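Local coordinates for protein hydrogenase maturation protease HycI (Thermococcus kodakarensis KOD1, PDB 5ZBY) that probably acts as an endopeptidase that trims the C-terminus of a [NiFe] hydrogenase precursor during maturation of the enzyme, at residues A[16-20]-A[71-75]; A[84-90]-A[120-126]. The contacts are given in a common frame with arbitrary orientation. Numbering follows the deposited sequence.

Contact 1 (A[16-20]-A[71-75]); sequences ICGIG and VFVDA
Two neighbouring parallel strands at the centre of the alpha/beta fold of a hydrogenase maturation protease make this contact. Residues 16-20 run beside 71-75, their strand axes 4.7 Å apart at 21°, in the register Ile16–Val71, Cys17–Phe72, Gly18–Val73. Three backbone hydrogen bonds hold them: Cys17 N to Val71 O (2.8 Å), Val73 N to Cys17 O (2.9 Å) and Ile19 N to Val73 O (2.9 Å). Alternate residues of a parallel strand turn N and O to opposite neighbours: Cys17 N and O and Ile19 N serve 71-75, while Ile16 and Gly18 hydrogen-bond by backbone to Leu47, Leu49 and Cys51. On one face Ile16 CG2 meets Val73 CG2 at 4.0 Å, beneath helices 29-40 and 138-156. On the other, Cys17 and Phe72, both chi1 m, bring Cys17 CB to 3.5 Å from Phe72 CD2 and Cys17 SG to 4.7 Å from the Phe72 ring centroid, an oblique sulfur-aromatic contact; Ile19 CD1 packs 3.7 Å from Phe72 CD2. On Gly20 (phi 159°, psi -169°) a CB would jam against Ile19 O, which calls for glycine; its backbone hydrogen-bonds with Gly52. Asp74, chi1 t, hydrogen-bonds through OD1 to a bound EPE, probably from the crystallisation liquor; its OD1 and Ile19 O, 3.1 Å apart, are both acceptors and do not bond. One water donates to Ile19 O at 2.7 Å and accepts from Ala75 N at 3.0 Å.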
ATOM      1  N   ILE A  16       5.363  -1.483  -5.466  1.00 21.66           N
ATOM      2  CA  ILE A  16       4.085  -1.160  -4.855  1.00 21.13           C
ATOM      3  C   ILE A  16       3.478  -2.453  -4.321  1.00 25.74           C
ATOM      4  O   ILE A  16       3.387  -3.433  -5.047  1.00 23.80           O
ATOM      5  CB  ILE A  16       3.151  -0.490  -5.853  1.00 21.05           C
ATOM      6  CG1 ILE A  16       3.823   0.817  -6.335  1.00 28.25           C
ATOM      7  CG2 ILE A  16       1.813  -0.127  -5.168  1.00 25.23           C
ATOM      8  CD1 ILE A  16       3.150   1.418  -7.499  1.00 37.85           C
ATOM      9  N   CYS A  17       3.145  -2.442  -3.036  1.00 22.85           N
ATOM     10  CA  CYS A  17       2.727  -3.631  -2.289  1.00 20.81           C
ATOM     11  C   CYS A  17       1.325  -3.452  -1.794  1.00 23.78           C
ATOM     12  O   CYS A  17       1.123  -2.638  -0.889  1.00 26.29           O
ATOM     13  CB  CYS A  17       3.620  -3.827  -1.069  1.00 22.90           C
ATOM     14  SG  CYS A  17       5.264  -4.362  -1.532  1.00 29.17           S
ATOM     15  N   GLY A  18       0.361  -4.192  -2.343  1.00 20.75           N
ATOM     16  CA  GLY A  18      -1.008  -4.105  -1.844  1.00 20.93           C
ATOM     17  C   GLY A  18      -1.220  -5.062  -0.688  1.00 26.46           C
ATOM     18  O   GLY A  18      -0.866  -6.223  -0.750  1.00 26.30           O
ATOM     19  N   ILE A  19      -1.812  -4.574   0.390  1.00 20.67           N
ATOM     20  CA  ILE A  19      -2.061  -5.347   1.582  1.00 22.41           C
ATOM     21  C   ILE A  19      -3.552  -5.418   1.754  1.00 22.87           C
ATOM     22  O   ILE A  19      -4.248  -4.418   1.616  1.00 23.60           O
ATOM     23  CB  ILE A  19      -1.428  -4.678   2.863  1.00 22.43           C
ATOM     24  CG1 ILE A  19       0.099  -4.575   2.671  1.00 23.84           C
ATOM     25  CG2 ILE A  19      -1.695  -5.509   4.127  1.00 23.73           C
ATOM     26  CD1 ILE A  19       0.717  -3.725   3.773  1.00 25.32           C
ATOM     27  N   GLY A  20      -4.081  -6.603   2.072  1.00 20.11           N
ATOM     28  CA  GLY A  20      -5.505  -6.645   2.398  1.00 24.97           C
ATOM     29  C   GLY A  20      -6.061  -8.044   2.236  1.00 32.92           C
ATOM     30  O   GLY A  20      -5.295  -8.995   2.104  1.00 25.09           O
ATOM     31  N   VAL A  71       6.069   1.388  -1.717  1.00 21.40           N
ATOM     32  CA  VAL A  71       4.749   1.963  -1.343  1.00 20.24           C
ATOM     33  C   VAL A  71       3.838   0.846  -0.893  1.00 24.51           C
ATOM     34  O   VAL A  71       3.501  -0.004  -1.719  1.00 25.09           O
ATOM     35  CB  VAL A  71       4.119   2.653  -2.538  1.00 25.03           C
ATOM     36  CG1 VAL A  71       2.789   3.278  -2.197  1.00 26.48           C
ATOM     37  CG2 VAL A  71       5.087   3.725  -3.099  1.00 26.13           C
ATOM     38  N   PHE A  72       3.454   0.841   0.381  1.00 21.11           N
ATOM     39  CA  PHE A  72       2.453  -0.094   0.895  1.00 20.35           C
ATOM     40  C   PHE A  72       1.110   0.548   0.741  1.00 26.23           C
ATOM     41  O   PHE A  72       0.987   1.749   0.941  1.00 23.78           O
ATOM     42  CB  PHE A  72       2.730  -0.428   2.364  1.00 19.61           C
ATOM     43  CG  PHE A  72       3.955  -1.284   2.528  1.00 25.70           C
ATOM     44  CD1 PHE A  72       5.147  -0.749   2.968  1.00 24.58           C
ATOM     45  CD2 PHE A  72       3.910  -2.628   2.179  1.00 23.50           C
ATOM     46  CE1 PHE A  72       6.306  -1.565   3.085  1.00 29.35           C
ATOM     47  CE2 PHE A  72       5.077  -3.427   2.277  1.00 23.68           C
ATOM     48  CZ  PHE A  72       6.240  -2.907   2.752  1.00 26.12           C
ATOM     49  N   VAL A  73       0.106  -0.215   0.327  1.00 19.44           N
ATOM     50  CA  VAL A  73      -1.236   0.351   0.140  1.00 19.20           C
ATOM     51  C   VAL A  73      -2.192  -0.528   0.960  1.00 22.30           C
ATOM     52  O   VAL A  73      -2.189  -1.747   0.808  1.00 22.30           O
ATOM     53  CB  VAL A  73      -1.664   0.360  -1.329  1.00 22.09           C
ATOM     54  CG1 VAL A  73      -3.065   0.938  -1.498  1.00 24.70           C
ATOM     55  CG2 VAL A  73      -0.629   1.107  -2.240  1.00 21.30           C
ATOM     56  N   ASP A  74      -2.958   0.057   1.879  1.00 19.97           N
ATOM     57  CA  ASP A  74      -3.782  -0.761   2.799  1.00 20.02           C
ATOM     58  C   ASP A  74      -5.044   0.054   3.206  1.00 22.99           C
ATOM     59  O   ASP A  74      -5.058   1.277   3.167  1.00 21.79           O
ATOM     60  CB  ASP A  74      -2.961  -1.135   4.058  1.00 19.88           C
ATOM     61  CG  ASP A  74      -3.578  -2.274   4.880  1.00 24.74           C
ATOM     62  OD1 ASP A  74      -4.505  -2.945   4.378  1.00 24.08           O
ATOM     63  OD2 ASP A  74      -3.083  -2.516   5.987  1.00 25.54           O
ATOM     64  N   ALA A  75      -6.115  -0.648   3.545  1.00 20.99           N
ATOM     65  CA  ALA A  75      -7.183  -0.023   4.297  1.00 19.59           C
ATOM     66  C   ALA A  75      -6.739   0.261   5.732  1.00 25.51           C
ATOM     67  O   ALA A  75      -6.394  -0.652   6.462  1.00 29.85           O
ATOM     68  CB  ALA A  75      -8.414  -0.963   4.318  1.00 22.55           C
TER
HETATM   69  O   HOH W   1      -6.696  -3.317   2.203  1.00 24.01           O

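Contact 2 (A[84-90]-A[120-126]); sequences EFIIADP and IVLIGCQ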
ATOM      1  N   GLU A  84     -11.565   8.250   2.705  1.00 28.01           N
ATOM      2  CA  GLU A  84     -10.570   9.306   2.793  1.00 25.52           C
ATOM      3  C   GLU A  84      -9.190   8.656   2.729  1.00 31.06           C
ATOM      4  O   GLU A  84      -8.981   7.579   3.288  1.00 25.02           O
ATOM      5  CB  GLU A  84     -10.735  10.066   4.091  1.00 32.36           C
ATOM      6  CG  GLU A  84      -9.779  11.201   4.319  1.00 33.69           C
ATOM      7  CD  GLU A  84     -10.128  11.991   5.594  1.00 44.82           C
ATOM      8  OE1 GLU A  84     -11.204  11.751   6.229  1.00 35.03           O
ATOM      9  OE2 GLU A  84      -9.296  12.837   5.992  1.00 43.40           O
ATOM     10  N   PHE A  85      -8.245   9.336   2.091  1.00 25.86           N
ATOM     11  CA  PHE A  85      -6.877   8.826   2.009  1.00 25.84           C
ATOM     12  C   PHE A  85      -5.951   9.401   3.077  1.00 33.08           C
ATOM     13  O   PHE A  85      -6.140  10.539   3.561  1.00 29.44           O
ATOM     14  CB  PHE A  85      -6.306   9.153   0.633  1.00 27.39           C
ATOM     15  CG  PHE A  85      -6.962   8.453  -0.484  1.00 26.90           C
ATOM     16  CD1 PHE A  85      -7.090   7.067  -0.482  1.00 36.97           C
ATOM     17  CD2 PHE A  85      -7.364   9.155  -1.615  1.00 41.96           C
ATOM     18  CE1 PHE A  85      -7.675   6.401  -1.553  1.00 31.33           C
ATOM     19  CE2 PHE A  85      -7.936   8.505  -2.698  1.00 34.46           C
ATOM     20  CZ  PHE A  85      -8.086   7.100  -2.682  1.00 33.96           C
ATOM     21  N   ILE A  86      -4.921   8.644   3.435  1.00 26.72           N
ATOM     22  CA  ILE A  86      -3.860   9.146   4.293  1.00 25.07           C
ATOM     23  C   ILE A  86      -2.526   8.724   3.706  1.00 29.27           C
ATOM     24  O   ILE A  86      -2.445   7.661   3.105  1.00 26.13           O
ATOM     25  CB  ILE A  86      -4.005   8.623   5.707  1.00 30.43           C
ATOM     26  CG1 ILE A  86      -2.943   9.218   6.620  1.00 39.93           C
ATOM     27  CG2 ILE A  86      -4.026   7.073   5.770  1.00 27.26           C
ATOM     28  CD1 ILE A  86      -3.386   9.192   8.080  1.00 44.58           C
ATOM     29  N   ILE A  87      -1.517   9.587   3.805  1.00 25.96           N
ATOM     30  CA  ILE A  87      -0.165   9.220   3.373  1.00 24.55           C
ATOM     31  C   ILE A  87       0.690   9.294   4.604  1.00 30.35           C
ATOM     32  O   ILE A  87       0.757  10.327   5.256  1.00 36.12           O
ATOM     33  CB  ILE A  87       0.374  10.125   2.265  1.00 26.73           C
ATOM     34  CG1 ILE A  87      -0.541  10.029   1.042  1.00 32.03           C
ATOM     35  CG2 ILE A  87       1.815   9.702   1.942  1.00 30.70           C
ATOM     36  CD1 ILE A  87      -0.052  10.796  -0.183  1.00 46.21           C
ATOM     37  N   ALA A  88       1.299   8.182   4.985  1.00 26.00           N
ATOM     38  CA  ALA A  88       2.012   8.130   6.251  1.00 29.02           C
ATOM     39  C   ALA A  88       3.371   7.503   6.110  1.00 30.03           C
ATOM     40  O   ALA A  88       3.641   6.827   5.117  1.00 26.14           O
ATOM     41  CB  ALA A  88       1.202   7.360   7.294  1.00 31.56           C
ATOM     42  N   ASP A  89       4.203   7.723   7.125  1.00 30.67           N
ATOM     43  CA  ASP A  89       5.546   7.145   7.252  1.00 32.40           C
ATOM     44  C   ASP A  89       5.469   5.926   8.152  1.00 31.62           C
ATOM     45  O   ASP A  89       5.324   6.024   9.388  1.00 29.35           O
ATOM     46  CB  ASP A  89       6.519   8.186   7.811  1.00 34.69           C
ATOM     47  CG  ASP A  89       7.918   7.632   8.065  1.00 45.44           C
ATOM     48  OD1 ASP A  89       8.199   6.461   7.725  1.00 31.43           O
ATOM     49  OD2 ASP A  89       8.758   8.387   8.616  1.00 43.84           O
ATOM     50  N   PRO A  90       5.532   4.729   7.550  1.00 25.28           N
ATOM     51  CA  PRO A  90       5.287   3.543   8.360  1.00 24.32           C
ATOM     52  C   PRO A  90       6.454   3.198   9.275  1.00 23.09           C
ATOM     53  O   PRO A  90       6.288   2.331  10.116  1.00 30.01           O
ATOM     54  CB  PRO A  90       5.038   2.443   7.298  1.00 28.23           C
ATOM     55  CG  PRO A  90       5.902   2.867   6.178  1.00 26.83           C
ATOM     56  CD  PRO A  90       5.814   4.392   6.136  1.00 27.27           C
ATOM     57  N   ILE A 120      10.290   4.506   2.256  1.00 24.58           N
ATOM     58  CA  ILE A 120       9.111   3.678   2.394  1.00 22.87           C
ATOM     59  C   ILE A 120       7.938   4.589   2.672  1.00 27.16           C
ATOM     60  O   ILE A 120       8.044   5.445   3.552  1.00 27.22           O
ATOM     61  CB  ILE A 120       9.218   2.691   3.563  1.00 26.09           C
ATOM     62  CG1 ILE A 120      10.642   2.082   3.665  1.00 28.02           C
ATOM     63  CG2 ILE A 120       8.085   1.653   3.500  1.00 23.97           C
ATOM     64  CD1 ILE A 120      10.959   1.057   2.587  1.00 30.06           C
ATOM     65  N   VAL A 121       6.809   4.368   2.006  1.00 21.33           N
ATOM     66  CA  VAL A 121       5.602   5.157   2.347  1.00 21.13           C
ATOM     67  C   VAL A 121       4.396   4.217   2.488  1.00 22.49           C
ATOM     68  O   VAL A 121       4.404   3.107   1.918  1.00 22.64           O
ATOM     69  CB  VAL A 121       5.372   6.229   1.288  1.00 31.35           C
ATOM     70  CG1 VAL A 121       5.025   5.617  -0.031  1.00 35.46           C
ATOM     71  CG2 VAL A 121       4.301   7.161   1.693  1.00 30.03           C
ATOM     72  N   LEU A 122       3.386   4.614   3.301  1.00 20.96           N
ATOM     73  CA  LEU A 122       2.122   3.900   3.379  1.00 26.37           C
ATOM     74  C   LEU A 122       1.024   4.790   2.843  1.00 25.13           C
ATOM     75  O   LEU A 122       0.913   5.951   3.266  1.00 23.51           O
ATOM     76  CB  LEU A 122       1.830   3.494   4.832  1.00 21.72           C
ATOM     77  CG  LEU A 122       0.419   3.006   5.186  1.00 27.43           C
ATOM     78  CD1 LEU A 122       0.066   1.728   4.447  1.00 25.23           C
ATOM     79  CD2 LEU A 122       0.329   2.819   6.715  1.00 28.57           C
ATOM     80  N   ILE A 123       0.240   4.311   1.878  1.00 23.03           N
ATOM     81  CA  ILE A 123      -0.973   5.009   1.480  1.00 21.69           C
ATOM     82  C   ILE A 123      -2.169   4.229   2.045  1.00 24.84           C
ATOM     83  O   ILE A 123      -2.374   3.072   1.667  1.00 24.05           O
ATOM     84  CB  ILE A 123      -1.116   5.158  -0.056  1.00 24.72           C
ATOM     85  CG1 ILE A 123       0.111   5.863  -0.631  1.00 21.85           C
ATOM     86  CG2 ILE A 123      -2.443   5.941  -0.391  1.00 27.44           C
ATOM     87  CD1 ILE A 123       0.165   5.755  -2.172  1.00 28.19           C
ATOM     88  N   GLY A 124      -2.958   4.859   2.914  1.00 22.34           N
ATOM     89  CA  GLY A 124      -4.107   4.192   3.503  1.00 23.05           C
ATOM     90  C   GLY A 124      -5.416   4.759   2.996  1.00 23.76           C
ATOM     91  O   GLY A 124      -5.475   5.900   2.550  1.00 25.48           O
ATOM     92  N   CYS A 125      -6.474   3.960   3.073  1.00 22.93           N
ATOM     93  CA  CYS A 125      -7.811   4.455   2.765  1.00 21.67           C
ATOM     94  C   CYS A 125      -8.712   4.031   3.911  1.00 22.53           C
ATOM     95  O   CYS A 125      -8.627   2.900   4.343  1.00 22.92           O
ATOM     96  CB  CYS A 125      -8.300   3.864   1.438  1.00 24.75           C
ATOM     97  SG  CYS A 125      -9.887   4.506   0.922  1.00 29.61           S
ATOM     98  N   GLN A 126      -9.521   4.942   4.450  1.00 23.25           N
ATOM     99  CA  GLN A 126     -10.383   4.619   5.612  1.00 25.20           C
ATOM    100  C   GLN A 126     -11.527   3.662   5.233  1.00 22.61           C
ATOM    101  O   GLN A 126     -12.325   3.980   4.374  1.00 25.53           O
ATOM    102  CB  GLN A 126     -10.948   5.929   6.185  1.00 22.01           C
ATOM    103  CG  GLN A 126     -12.028   5.719   7.237  1.00 22.12           C
ATOM    104  CD  GLN A 126     -11.419   5.291   8.524  1.00 25.53           C
ATOM    105  OE1 GLN A 126     -10.495   5.952   9.043  1.00 26.90           O
ATOM    106  NE2 GLN A 126     -11.899   4.178   9.065  1.00 26.23           N
TER
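An antiparallel edge pairing closes one side of the mixed sheet: strand 85-88, outermost within the chain, runs against 120-125 with axes 4.6 Å apart at 160°. Five backbone hydrogen bonds fix the register. Ile86 and Gly124 form a hydrogen-bonded pair through Ile86 N to Gly124 O and Gly124 N to Ile86 O, both 2.9 Å; Ala88 and Leu122 form the next, with Ala88 N to Leu122 O at 2.8 Å and Leu122 N to Ala88 O at 2.9 Å. Gln126 N to Glu84 O (2.9 Å) extends the ladder past the strand ends. Between them lie the non-hydrogen-bonded pairs Phe85–Cys125 and Ile87–Ile123, where CA-H...O contacts such as Phe85 CA to Gly124 O (3.3 Å) add to the ladder. Gly124 is tightly constrained: an ideal CB would lie 2.9 Å from Ile86 CG2, a clash. On the face of Phe85 and Cys125, Cys125 SG sits 3.8 Å from Phe85 CE1 and 4.8 Å from the ring centroid, an oblique sulfur-aromatic contact, while Ile87 CG2 reaches Val121 CG2 at 3.6 Å. Past the strand the chain bends toward its partner at Pro90, bringing Pro90 CG to 3.7 Å from Ile120 CG2 and Pro90 CB to 4.2 Å from Leu122 CB. Gln126 NE2 hydrogen-bonds to His77 ND1, and Gln126 OE1 to backbone N of Phe78 and Gly80, tying in the connection from strand 69-75. Helices 138-156 and 3-8 cover the Phe85, Ile87 and Ile123 face, helix 105-116 packs on Pro90 and Ile120, and strand 69-75 adjoins 120-125 on the side away from 85-88.

From the N terminus, strand 14-18 leads through helix 29-40, strand 46-50 and helix 59-64 before contact 1 closes that 50-residue excursion by pairing 16-20 with 71-75. The chain then leaves strand 69-75 for 85-88, passes helix 105-116 and returns as 119-125, where contact 2 closes a second loop; the two are in series, neither nested nor crossing. They share one sheet, for strands 69-75 and 119-125 are direct neighbours: Phe72 N lies 2.9 Å from Val121 O and Phe72 O 2.8 Å from Ile123 N, probable hydrogen bonds, while Val71 CG1 packs 3.6 Å from Ile123 CD1. Contact 1 thus joins parallel strands, and contact 2 adds the antiparallel edge.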